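Local coordinates for protein halocarboxylic acid dehalogenase DehI (Pseudomonas putida, PDB 3BJX) that probably hydrolyses the carbon–halogen bond of alpha-haloacids, releasing halide, as a group I haloacid dehalogenase, at residues N100-L105 and G113-V118; E141-R146 and S259-M264; E156-I161 and G249-A254. All coordinates share one frame; numbering follows the deposited sequence.

Contact 1: residues N100-L105 and G113-V118; sequences NLKERL and GEIEKV
Ile115 turns its CG1 away from its own carbonyl carbon (chi1 -63°) and keeps the chain extended beyond it (chi2 165°), which carries CD1 across to Leu105 and Lys102. The two segments belong to a pair of consecutive helices, 101-107 and 112-143, joined by a short loop in this predominantly helical protein. Ile115 CD1 settles between two residues one turn apart on the shorter helix: it lies 3.9 Å from Leu105 CB and also 3.9 Å from the carbonyl oxygen Lys102 O. The aliphatic part of the lysine flanks it more loosely, with Lys102 CG 4.3 Å from Ile115 CD1. The side-chain contact is apolar and is made by one branch of one isoleucine, with CG1 as a second point of touch on Leu105 CB.

Phe110, in the connecting loop, packs on both Leu105 and Ile115, while Leu298 of helix 267-299 touches both Lys102 and Ile115, so the pair is buried by neighbouring elements. Leu105 also meets Ile217 of helix 212-223. The shorter helix is capped at its start by Asn100, whose OD1 accepts from Glu103 N at 2.8 Å, the side-chain C=O pointing almost straight at that nitrogen (165°).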
ATOM      1  N   ASN A 100      -4.922 -17.382  27.270  1.00 29.22           N
ATOM      2  CA  ASN A 100      -3.766 -17.301  28.167  1.00 28.06           C
ATOM      3  C   ASN A 100      -2.561 -17.961  27.489  1.00 26.73           C
ATOM      4  O   ASN A 100      -2.365 -19.174  27.589  1.00 28.42           O
ATOM      5  CB  ASN A 100      -4.074 -17.896  29.548  1.00 28.09           C
ATOM      6  CG  ASN A 100      -2.875 -17.857  30.492  1.00 29.36           C
ATOM      7  OD1 ASN A 100      -1.804 -18.381  30.177  1.00 31.97           O
ATOM      8  ND2 ASN A 100      -3.052 -17.246  31.656  1.00 28.76           N
ATOM      9  N   LEU A 101      -1.773 -17.150  26.788  1.00 24.92           N
ATOM     10  CA  LEU A 101      -0.652 -17.627  25.953  1.00 25.06           C
ATOM     11  C   LEU A 101       0.507 -18.303  26.714  1.00 25.15           C
ATOM     12  O   LEU A 101       1.141 -19.217  26.194  1.00 25.05           O
ATOM     13  CB  LEU A 101      -0.111 -16.497  25.065  1.00 23.63           C
ATOM     14  CG  LEU A 101       0.934 -16.828  23.999  1.00 22.74           C
ATOM     15  CD1 LEU A 101       0.536 -18.038  23.118  1.00 21.44           C
ATOM     16  CD2 LEU A 101       1.177 -15.595  23.143  1.00 23.24           C
ATOM     17  N   LYS A 102       0.772 -17.846  27.930  1.00 26.08           N
ATOM     18  CA  LYS A 102       1.790 -18.448  28.776  1.00 27.79           C
ATOM     19  C   LYS A 102       1.465 -19.907  29.124  1.00 26.67           C
ATOM     20  O   LYS A 102       2.277 -20.787  28.874  1.00 26.63           O
ATOM     21  CB  LYS A 102       1.956 -17.598  30.026  1.00 31.00           C
ATOM     22  CG  LYS A 102       2.997 -18.083  31.001  1.00 35.40           C
ATOM     23  CD  LYS A 102       3.014 -17.197  32.251  1.00 38.69           C
ATOM     24  CE  LYS A 102       2.746 -15.725  31.893  1.00 40.04           C
ATOM     25  NZ  LYS A 102       3.674 -14.822  32.619  1.00 42.24           N
ATOM     26  N   GLU A 103       0.280 -20.161  29.688  1.00 26.89           N
ATOM     27  CA  GLU A 103      -0.199 -21.539  29.944  1.00 27.57           C
ATOM     28  C   GLU A 103      -0.221 -22.415  28.675  1.00 26.74           C
ATOM     29  O   GLU A 103       0.043 -23.616  28.732  1.00 27.44           O
ATOM     30  CB  GLU A 103      -1.594 -21.539  30.596  1.00 29.27           C
ATOM     31  CG  GLU A 103      -1.677 -21.032  32.059  1.00 30.61           C
ATOM     32  CD  GLU A 103      -0.772 -21.803  33.052  1.00 33.08           C
ATOM     33  OE1 GLU A 103      -0.497 -23.024  32.864  1.00 32.86           O
ATOM     34  OE2 GLU A 103      -0.338 -21.168  34.044  1.00 34.71           O
ATOM     35  N   ARG A 104      -0.546 -21.798  27.538  1.00 24.72           N
ATOM     36  CA  ARG A 104      -0.485 -22.444  26.227  1.00 21.76           C
ATOM     37  C   ARG A 104       0.915 -22.894  25.851  1.00 20.63           C
ATOM     38  O   ARG A 104       1.096 -23.970  25.281  1.00 20.80           O
ATOM     39  CB  ARG A 104      -1.044 -21.501  25.139  1.00 21.12           C
ATOM     40  CG  ARG A 104      -0.920 -22.034  23.700  1.00 18.17           C
ATOM     41  CD  ARG A 104      -1.746 -23.310  23.520  1.00 17.50           C
ATOM     42  NE  ARG A 104      -1.552 -23.996  22.239  1.00 14.88           N
ATOM     43  CZ  ARG A 104      -0.771 -25.054  22.045  1.00 16.77           C
ATOM     44  NH1 ARG A 104      -0.073 -25.568  23.049  1.00 16.65           N
ATOM     45  NH2 ARG A 104      -0.685 -25.607  20.828  1.00 17.70           N
ATOM     46  N   LEU A 105       1.899 -22.048  26.128  1.00 20.64           N
ATOM     47  CA  LEU A 105       3.283 -22.365  25.824  1.00 20.08           C
ATOM     48  C   LEU A 105       3.822 -23.406  26.800  1.00 21.13           C
ATOM     49  O   LEU A 105       4.599 -24.263  26.408  1.00 20.83           O
ATOM     50  CB  LEU A 105       4.148 -21.089  25.782  1.00 20.36           C
ATOM     51  CG  LEU A 105       3.812 -20.156  24.594  1.00 18.88           C
ATOM     52  CD1 LEU A 105       4.518 -18.819  24.738  1.00 17.66           C
ATOM     53  CD2 LEU A 105       4.080 -20.806  23.223  1.00 15.43           C
ATOM     54  N   GLY A 113      12.078 -20.025  31.472  1.00 27.12           N
ATOM     55  CA  GLY A 113      13.289 -19.517  30.834  1.00 25.95           C
ATOM     56  C   GLY A 113      13.173 -19.348  29.330  1.00 24.27           C
ATOM     57  O   GLY A 113      13.800 -18.463  28.754  1.00 24.00           O
ATOM     58  N   GLU A 114      12.377 -20.202  28.688  1.00 24.20           N
ATOM     59  CA  GLU A 114      12.189 -20.145  27.239  1.00 22.67           C
ATOM     60  C   GLU A 114      11.140 -19.096  26.845  1.00 22.05           C
ATOM     61  O   GLU A 114      11.325 -18.354  25.909  1.00 22.60           O
ATOM     62  CB  GLU A 114      11.796 -21.508  26.707  1.00 22.94           C
ATOM     63  CG  GLU A 114      12.873 -22.589  26.807  1.00 24.91           C
ATOM     64  CD  GLU A 114      12.306 -23.993  26.543  1.00 25.56           C
ATOM     65  OE1 GLU A 114      11.372 -24.421  27.264  1.00 24.95           O
ATOM     66  OE2 GLU A 114      12.795 -24.671  25.607  1.00 28.52           O
ATOM     67  N   ILE A 115      10.023 -19.060  27.560  1.00 22.79           N
ATOM     68  CA  ILE A 115       9.028 -18.011  27.419  1.00 22.10           C
ATOM     69  C   ILE A 115       9.644 -16.594  27.621  1.00 22.43           C
ATOM     70  O   ILE A 115       9.213 -15.639  26.958  1.00 22.76           O
ATOM     71  CB  ILE A 115       7.829 -18.277  28.365  1.00 22.31           C
ATOM     72  CG1 ILE A 115       7.129 -19.596  27.967  1.00 22.10           C
ATOM     73  CG2 ILE A 115       6.856 -17.103  28.335  1.00 22.09           C
ATOM     74  CD1 ILE A 115       6.149 -20.187  29.028  1.00 20.20           C
ATOM     75  N   GLU A 116      10.660 -16.480  28.495  1.00 20.25           N
ATOM     76  CA  GLU A 116      11.404 -15.225  28.702  1.00 20.14           C
ATOM     77  C   GLU A 116      12.200 -14.796  27.463  1.00 20.27           C
ATOM     78  O   GLU A 116      12.312 -13.594  27.140  1.00 19.61           O
ATOM     79  CB  GLU A 116      12.298 -15.289  29.963  1.00 20.08           C
ATOM     80  CG  GLU A 116      13.067 -13.979  30.350  1.00 19.32           C
ATOM     81  CD  GLU A 116      12.188 -12.721  30.510  1.00 21.28           C
ATOM     82  OE1 GLU A 116      11.220 -12.719  31.307  1.00 21.50           O
ATOM     83  OE2 GLU A 116      12.476 -11.703  29.839  1.00 22.72           O
ATOM     84  N   LYS A 117      12.710 -15.786  26.741  1.00 21.20           N
ATOM     85  CA  LYS A 117      13.405 -15.538  25.497  1.00 19.84           C
ATOM     86  C   LYS A 117      12.460 -15.025  24.421  1.00 20.07           C
ATOM     87  O   LYS A 117      12.824 -14.125  23.681  1.00 19.55           O
ATOM     88  CB  LYS A 117      14.148 -16.788  25.043  1.00 21.62           C
ATOM     89  CG  LYS A 117      15.211 -17.263  26.022  1.00 22.47           C
ATOM     90  CD  LYS A 117      15.965 -16.084  26.554  1.00 22.84           C
ATOM     91  CE  LYS A 117      17.150 -16.515  27.355  1.00 24.56           C
ATOM     92  NZ  LYS A 117      18.027 -15.326  27.548  1.00 26.52           N
ATOM     93  N   VAL A 118      11.250 -15.594  24.350  1.00 21.32           N
ATOM     94  CA  VAL A 118      10.188 -15.143  23.424  1.00 19.97           C
ATOM     95  C   VAL A 118       9.812 -13.694  23.790  1.00 20.95           C
ATOM     96  O   VAL A 118       9.921 -12.793  22.967  1.00 23.95           O
ATOM     97  CB  VAL A 118       8.950 -16.115  23.468  1.00 19.71           C
ATOM     98  CG1 VAL A 118       7.721 -15.542  22.748  1.00 18.53           C
ATOM     99  CG2 VAL A 118       9.325 -17.534  22.931  1.00 17.51           C
TER

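Contact 2: residues E141-R146 and S259-M264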
ATOM      1  N   GLU A 141       5.502  10.461   3.454  1.00 18.79           N
ATOM      2  CA  GLU A 141       4.807  11.732   3.343  1.00 18.91           C
ATOM      3  C   GLU A 141       5.577  12.773   2.510  1.00 17.58           C
ATOM      4  O   GLU A 141       4.997  13.453   1.648  1.00 15.22           O
ATOM      5  CB  GLU A 141       4.506  12.225   4.760  1.00 21.98           C
ATOM      6  CG  GLU A 141       3.184  12.934   4.965  1.00 24.02           C
ATOM      7  CD  GLU A 141       1.979  12.234   4.367  1.00 24.67           C
ATOM      8  OE1 GLU A 141       1.895  10.993   4.378  1.00 25.63           O
ATOM      9  OE2 GLU A 141       1.086  12.958   3.901  1.00 24.66           O
ATOM     10  N   SER A 142       6.887  12.883   2.746  1.00 18.99           N
ATOM     11  CA  SER A 142       7.737  13.809   1.994  1.00 18.24           C
ATOM     12  C   SER A 142       7.985  13.329   0.553  1.00 20.49           C
ATOM     13  O   SER A 142       7.997  14.131  -0.400  1.00 17.87           O
ATOM     14  CB  SER A 142       9.051  14.088   2.730  1.00 17.55           C
ATOM     15  OG  SER A 142       9.749  12.890   3.033  1.00 18.81           O
HETATM   16  N   MSE A 143       8.173  12.018   0.402  1.00 23.00           N
HETATM   17  CA  MSE A 143       8.189  11.377  -0.911  1.00 26.13           C
HETATM   18  C   MSE A 143       7.002  11.821  -1.753  1.00 24.93           C
HETATM   19  O   MSE A 143       7.131  12.042  -2.950  1.00 25.63           O
HETATM   20  CB  MSE A 143       8.161   9.858  -0.757  1.00 31.40           C
HETATM   21  CG  MSE A 143       8.200   9.082  -2.055  1.00 37.43           C
HETATM   22 SE   MSE A 143       9.746   9.580  -3.165  1.00 46.37          SE
HETATM   23  CE  MSE A 143      11.158   9.383  -1.819  1.00 43.80           C
ATOM     24  N   GLN A 144       5.848  11.960  -1.113  1.00 23.45           N
ATOM     25  CA  GLN A 144       4.636  12.424  -1.789  1.00 23.48           C
ATOM     26  C   GLN A 144       4.360  13.956  -1.729  1.00 23.60           C
ATOM     27  O   GLN A 144       3.237  14.381  -1.933  1.00 21.99           O
ATOM     28  CB  GLN A 144       3.423  11.612  -1.314  1.00 21.09           C
ATOM     29  CG  GLN A 144       3.500  10.141  -1.676  1.00 19.56           C
ATOM     30  CD  GLN A 144       2.312   9.377  -1.123  1.00 20.28           C
ATOM     31  OE1 GLN A 144       1.254   9.956  -0.924  1.00 19.83           O
ATOM     32  NE2 GLN A 144       2.482   8.074  -0.872  1.00 17.65           N
HETATM   33  N   MSE A 145       5.390  14.764  -1.472  1.00 26.40           N
HETATM   34  CA  MSE A 145       5.283  16.242  -1.504  1.00 29.94           C
HETATM   35  C   MSE A 145       4.262  16.853  -0.511  1.00 26.44           C
HETATM   36  O   MSE A 145       3.529  17.808  -0.833  1.00 23.00           O
HETATM   37  CB  MSE A 145       4.960  16.719  -2.926  1.00 36.38           C
HETATM   38  CG  MSE A 145       5.711  15.999  -4.021  1.00 44.56           C
HETATM   39 SE   MSE A 145       7.492  16.719  -4.193  1.00 55.18          SE
HETATM   40  CE  MSE A 145       7.068  18.546  -4.787  1.00 51.29           C
ATOM     41  N   ARG A 146       4.199  16.272   0.676  1.00 23.99           N
ATOM     42  CA  ARG A 146       3.409  16.834   1.759  1.00 22.87           C
ATOM     43  C   ARG A 146       4.356  17.146   2.907  1.00 21.61           C
ATOM     44  O   ARG A 146       5.407  16.504   3.035  1.00 21.52           O
ATOM     45  CB  ARG A 146       2.227  15.920   2.149  1.00 22.93           C
ATOM     46  CG  ARG A 146       1.044  16.016   1.153  1.00 21.60           C
ATOM     47  CD  ARG A 146      -0.198  15.226   1.605  1.00 21.20           C
ATOM     48  NE  ARG A 146       0.046  13.788   1.646  1.00 17.99           N
ATOM     49  CZ  ARG A 146      -0.212  12.929   0.661  1.00 16.25           C
ATOM     50  NH1 ARG A 146      -0.744  13.341  -0.489  1.00 12.74           N
ATOM     51  NH2 ARG A 146       0.071  11.635   0.836  1.00 13.81           N
ATOM     52  N   SER A 259      10.991  15.815  -5.361  1.00 35.34           N
ATOM     53  CA  SER A 259      11.655  16.758  -6.248  1.00 37.11           C
ATOM     54  C   SER A 259      13.185  16.722  -6.080  1.00 38.51           C
ATOM     55  O   SER A 259      13.934  16.875  -7.054  1.00 38.67           O
ATOM     56  CB  SER A 259      11.110  18.181  -6.041  1.00 37.30           C
ATOM     57  OG  SER A 259      11.121  18.566  -4.674  1.00 37.03           O
ATOM     58  N   GLU A 260      13.650  16.496  -4.855  1.00 39.02           N
ATOM     59  CA  GLU A 260      15.082  16.512  -4.585  1.00 40.05           C
ATOM     60  C   GLU A 260      15.810  15.224  -4.983  1.00 40.46           C
ATOM     61  O   GLU A 260      17.029  15.136  -4.851  1.00 40.49           O
ATOM     62  CB  GLU A 260      15.330  16.815  -3.120  1.00 40.71           C
ATOM     63  CG  GLU A 260      16.733  17.287  -2.833  1.00 41.11           C
ATOM     64  CD  GLU A 260      16.978  17.500  -1.358  1.00 41.20           C
ATOM     65  OE1 GLU A 260      16.035  17.942  -0.654  1.00 39.60           O
ATOM     66  OE2 GLU A 260      18.122  17.231  -0.912  1.00 41.09           O
ATOM     67  N   LEU A 261      15.076  14.233  -5.475  1.00 41.01           N
ATOM     68  CA  LEU A 261      15.677  12.942  -5.800  1.00 42.53           C
ATOM     69  C   LEU A 261      15.690  12.705  -7.293  1.00 45.78           C
ATOM     70  O   LEU A 261      16.062  11.626  -7.738  1.00 45.75           O
ATOM     71  CB  LEU A 261      14.945  11.802  -5.097  1.00 40.14           C
ATOM     72  CG  LEU A 261      14.852  11.849  -3.576  1.00 38.07           C
ATOM     73  CD1 LEU A 261      13.646  11.078  -3.162  1.00 37.30           C
ATOM     74  CD2 LEU A 261      16.085  11.292  -2.926  1.00 37.40           C
HETATM   75  N   MSE A 262      15.282  13.724  -8.055  1.00 50.67           N
HETATM   76  CA  MSE A 262      15.287  13.697  -9.519  1.00 54.67           C
HETATM   77  C   MSE A 262      16.684  13.433 -10.099  1.00 54.34           C
HETATM   78  O   MSE A 262      16.828  12.629 -11.018  1.00 53.97           O
HETATM   79  CB  MSE A 262      14.696  14.995 -10.077  1.00 60.46           C
HETATM   80  CG  MSE A 262      13.325  14.863 -10.769  1.00 64.17           C
HETATM   81 SE   MSE A 262      11.804  14.263  -9.658  1.00 71.20          SE
HETATM   82  CE  MSE A 262      10.298  14.836 -10.772  1.00 65.40           C
ATOM     83  N   SER A 263      17.696  14.102  -9.548  1.00 54.42           N
ATOM     84  CA  SER A 263      19.108  13.863  -9.888  1.00 55.16           C
ATOM     85  C   SER A 263      19.617  12.477  -9.473  1.00 55.10           C
ATOM     86  O   SER A 263      20.556  11.946 -10.066  1.00 55.42           O
ATOM     87  CB  SER A 263      19.997  14.920  -9.218  1.00 56.25           C
ATOM     88  OG  SER A 263      20.058  16.119  -9.975  1.00 57.36           O
HETATM   89  N   MSE A 264      18.987  11.904  -8.452  1.00 54.85           N
HETATM   90  CA  MSE A 264      19.440  10.674  -7.803  1.00 55.23           C
HETATM   91  C   MSE A 264      18.867   9.366  -8.369  1.00 48.88           C
HETATM   92  O   MSE A 264      19.598   8.389  -8.541  1.00 47.49           O
HETATM   93  CB  MSE A 264      19.126  10.753  -6.310  1.00 57.14           C
HETATM   94  CG  MSE A 264      20.313  11.008  -5.410  1.00 61.28           C
HETATM   95 SE   MSE A 264      20.039  10.116  -3.672  1.00 66.16          SE
HETATM   96  CE  MSE A 264      19.067   8.545  -4.328  1.00 64.44           C
TER
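A Schellman motif closes helix 112-143 here, and its C-prime residue, Met145, meets Ser259 in the loop between helices 230-248 and 267-299. The motif's two backbone bonds run from Arg146 N to Glu141 O (3.1 Å) and from Met145 N to Ser142 O (2.9 Å), and Met145 has the positive phi (60°) expected at this position. Both methionines that touch the loop are selenomethionines with chains folded at chi2 and chi3. In Met145 the folded chain sets SE beside the backbone of Ser259, 3.8 Å from Ser259 N, and CE 4.1 Å from Ser259 OG. These are van der Waals contacts.

Two residues earlier, Met143 starts off away from the loop, but the bends at chi2 and chi3 swing its methyl back onto Leu261. The two side chains cross at about a right angle and meet end to end, Met143 CE lying only 3.3 Å from Leu261 CD1, tighter than usual for two carbons and perhaps exaggerated by the model. Tyr63 of helix 63-71 touches both residues, and Leu277 and Leu270 of helix 267-299 touch Met143 and Leu261 respectively.

The turn also meets the second subunit: Arg146 NH1 forms a salt bridge with Asp194 OD1 and a hydrogen bond to His198 O, both of that subunit, whose Lys190 donates to Met145 O. The same arginine is held within its own chain by Glu141, a carboxylate also bridged to Arg244 and Arg248: Arg146 NE reaches Glu141 OE2 at 2.6 Å almost straight (174°), in the guanidinium plane but 36° out of the carboxylate plane.

Contact 3: residues E156-I161 and G249-A254; sequences ELRASI and GLPGSA
Arg158 and Pro251 lie alongside each other with their side chains running in opposite directions, so that they meet where they pass. The contact joins the end of the short helix 155-158 to the irregular loop between helices 230-248 and 267-299, on the outside of this all-helical fold. The pyrrolidine ring of Pro251 projects toward the helix end, whereas the arginine chain leaves its backbone across the line of approach. The touch is therefore made by methylenes near the root of each side chain: Arg158 CG sits 3.8 Å from Pro251 CB, and the backbones come together to 6.6 Å between Arg158 CA and Pro251 CA.

Further out, the arginine chain bends at chi3 (-82°) and its guanidinium stays clear of the ring, leaving Arg158 to present aliphatic carbon to the proline. Its NE makes a weak hydrogen bond to the carbonyl of Val153, and Pro251 in turn packs on Val153, tying the two sides through a third residue. Tyr79 of helix 78-90 plays a comparable part, touching Leu250 and Pro251 while sharing a backbone hydrogen bond with Leu157. A backbone bond between Leu250 and Ala151 fastens the loop to the chain just ahead of helix 155-158.

The partners differ in burial, and the small interface is one methylene of an exposed arginine laid against a buried proline. Beside the main pair, the ring only grazes the helix backbone, Pro251 CG coming 4.5 Å from Leu157 O.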
ATOM      1  N   GLU A 156      11.601  21.046  25.710  1.00 23.62           N
ATOM      2  CA  GLU A 156      11.545  19.734  26.361  1.00 23.58           C
ATOM      3  C   GLU A 156      11.296  18.585  25.377  1.00 22.17           C
ATOM      4  O   GLU A 156      11.781  17.485  25.579  1.00 23.03           O
ATOM      5  CB  GLU A 156      10.467  19.741  27.454  1.00 24.43           C
ATOM      6  CG  GLU A 156      10.790  20.639  28.646  1.00 24.29           C
ATOM      7  CD  GLU A 156      10.381  22.115  28.468  1.00 23.64           C
ATOM      8  OE1 GLU A 156       9.240  22.416  28.009  1.00 23.36           O
ATOM      9  OE2 GLU A 156      11.201  22.971  28.855  1.00 21.69           O
ATOM     10  N   LEU A 157      10.548  18.854  24.316  1.00 22.54           N
ATOM     11  CA  LEU A 157      10.261  17.845  23.303  1.00 24.49           C
ATOM     12  C   LEU A 157      11.275  17.867  22.157  1.00 24.68           C
ATOM     13  O   LEU A 157      11.373  16.930  21.379  1.00 24.01           O
ATOM     14  CB  LEU A 157       8.844  18.023  22.773  1.00 25.31           C
ATOM     15  CG  LEU A 157       7.700  17.669  23.726  1.00 26.04           C
ATOM     16  CD1 LEU A 157       6.396  18.226  23.192  1.00 26.65           C
ATOM     17  CD2 LEU A 157       7.610  16.155  23.881  1.00 27.03           C
ATOM     18  N   ARG A 158      12.016  18.963  22.065  1.00 26.47           N
ATOM     19  CA  ARG A 158      13.122  19.095  21.140  1.00 25.74           C
ATOM     20  C   ARG A 158      14.385  18.436  21.671  1.00 26.21           C
ATOM     21  O   ARG A 158      15.274  18.054  20.893  1.00 26.14           O
ATOM     22  CB  ARG A 158      13.384  20.560  20.892  1.00 26.58           C
ATOM     23  CG  ARG A 158      12.742  21.082  19.638  1.00 27.74           C
ATOM     24  CD  ARG A 158      13.339  22.415  19.266  1.00 29.32           C
ATOM     25  NE  ARG A 158      12.720  23.486  20.042  1.00 32.06           N
ATOM     26  CZ  ARG A 158      13.309  24.172  21.025  1.00 31.78           C
ATOM     27  NH1 ARG A 158      14.561  23.929  21.382  1.00 30.90           N
ATOM     28  NH2 ARG A 158      12.623  25.114  21.654  1.00 32.98           N
ATOM     29  N   ALA A 159      14.469  18.319  22.998  1.00 25.75           N
ATOM     30  CA  ALA A 159      15.604  17.680  23.651  1.00 26.42           C
ATOM     31  C   ALA A 159      15.771  16.302  23.056  1.00 26.43           C
ATOM     32  O   ALA A 159      14.804  15.681  22.643  1.00 25.08           O
ATOM     33  CB  ALA A 159      15.387  17.592  25.174  1.00 25.17           C
ATOM     34  N   SER A 160      16.998  15.823  22.984  1.00 29.18           N
ATOM     35  CA  SER A 160      17.199  14.476  22.468  1.00 31.83           C
ATOM     36  C   SER A 160      17.386  13.454  23.573  1.00 32.51           C
ATOM     37  O   SER A 160      17.704  13.791  24.712  1.00 34.11           O
ATOM     38  CB  SER A 160      18.328  14.415  21.436  1.00 31.57           C
ATOM     39  OG  SER A 160      19.323  15.359  21.726  1.00 32.41           O
ATOM     40  N   ILE A 161      17.128  12.208  23.215  1.00 33.55           N
ATOM     41  CA  ILE A 161      17.386  11.052  24.059  1.00 34.52           C
ATOM     42  C   ILE A 161      18.771  10.457  23.657  1.00 34.65           C
ATOM     43  O   ILE A 161      19.232  10.682  22.527  1.00 32.79           O
ATOM     44  CB  ILE A 161      16.239  10.000  23.886  1.00 34.71           C
ATOM     45  CG1 ILE A 161      16.296   9.371  22.482  1.00 34.37           C
ATOM     46  CG2 ILE A 161      14.852  10.642  24.182  1.00 32.08           C
ATOM     47  CD1 ILE A 161      15.168   8.423  22.160  1.00 34.78           C
ATOM     48  N   GLY A 249       3.790  17.261  12.951  1.00 22.07           N
ATOM     49  CA  GLY A 249       4.089  18.033  14.156  1.00 20.41           C
ATOM     50  C   GLY A 249       5.523  17.863  14.606  1.00 20.86           C
ATOM     51  O   GLY A 249       5.930  18.404  15.632  1.00 21.70           O
ATOM     52  N   LEU A 250       6.314  17.120  13.844  1.00 21.26           N
ATOM     53  CA  LEU A 250       7.707  16.924  14.229  1.00 22.19           C
ATOM     54  C   LEU A 250       8.416  18.283  14.317  1.00 23.61           C
ATOM     55  O   LEU A 250       8.090  19.207  13.553  1.00 21.68           O
ATOM     56  CB  LEU A 250       8.428  16.014  13.239  1.00 21.66           C
ATOM     57  CG  LEU A 250       8.483  14.517  13.532  1.00 21.10           C
ATOM     58  CD1 LEU A 250       9.000  13.762  12.325  1.00 20.91           C
ATOM     59  CD2 LEU A 250       9.391  14.230  14.735  1.00 22.08           C
ATOM     60  N   PRO A 251       9.354  18.427  15.281  1.00 24.23           N
ATOM     61  CA  PRO A 251      10.253  19.577  15.222  1.00 23.93           C
ATOM     62  C   PRO A 251      11.345  19.312  14.178  1.00 26.61           C
ATOM     63  O   PRO A 251      11.740  18.147  13.962  1.00 26.98           O
ATOM     64  CB  PRO A 251      10.859  19.614  16.636  1.00 23.94           C
ATOM     65  CG  PRO A 251      10.808  18.215  17.109  1.00 23.29           C
ATOM     66  CD  PRO A 251       9.618  17.571  16.457  1.00 22.85           C
ATOM     67  N   GLY A 252      11.826  20.369  13.533  1.00 26.77           N
ATOM     68  CA  GLY A 252      12.841  20.225  12.502  1.00 27.94           C
ATOM     69  C   GLY A 252      12.279  19.609  11.240  1.00 28.95           C
ATOM     70  O   GLY A 252      11.111  19.797  10.914  1.00 30.35           O
ATOM     71  N   SER A 253      13.123  18.868  10.532  1.00 30.16           N
ATOM     72  CA  SER A 253      12.762  18.244   9.267  1.00 30.53           C
ATOM     73  C   SER A 253      13.093  16.761   9.304  1.00 29.26           C
ATOM     74  O   SER A 253      13.967  16.313  10.061  1.00 28.90           O
ATOM     75  CB  SER A 253      13.518  18.907   8.111  1.00 32.24           C
ATOM     76  OG  SER A 253      13.217  20.290   8.061  1.00 34.20           O
ATOM     77  N   ALA A 254      12.381  16.011   8.476  1.00 26.74           N
ATOM     78  CA  ALA A 254      12.597  14.596   8.321  1.00 24.87           C
ATOM     79  C   ALA A 254      12.258  14.274   6.881  1.00 24.82           C
ATOM     80  O   ALA A 254      11.663  15.102   6.168  1.00 24.30           O
ATOM     81  CB  ALA A 254      11.714  13.824   9.272  1.00 25.40           C
TER

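Overall arrangement
Helix 112-143 carries contact 1 near its start and contact 2 at its end, on opposite sides of the chain's centre and 45 Å apart between centres. Contact 1, between neighbouring helices, is the buried one and mainly apolar. Contacts 2 and 3 are only partly buried and bring distant parts of the sequence together, both drawing on the loop between helices 230-248 and 267-299; they adjoin where Ser142 OG packs on Ala254 O, 4.3 Å away. Contact 2 packs selenomethionines against that loop, with salt bridges beside it rather than across it, and lies at the subunit interface. Contact 3, smallest of the three and untouched by the second subunit, relies on methylene contact between an arginine and a proline.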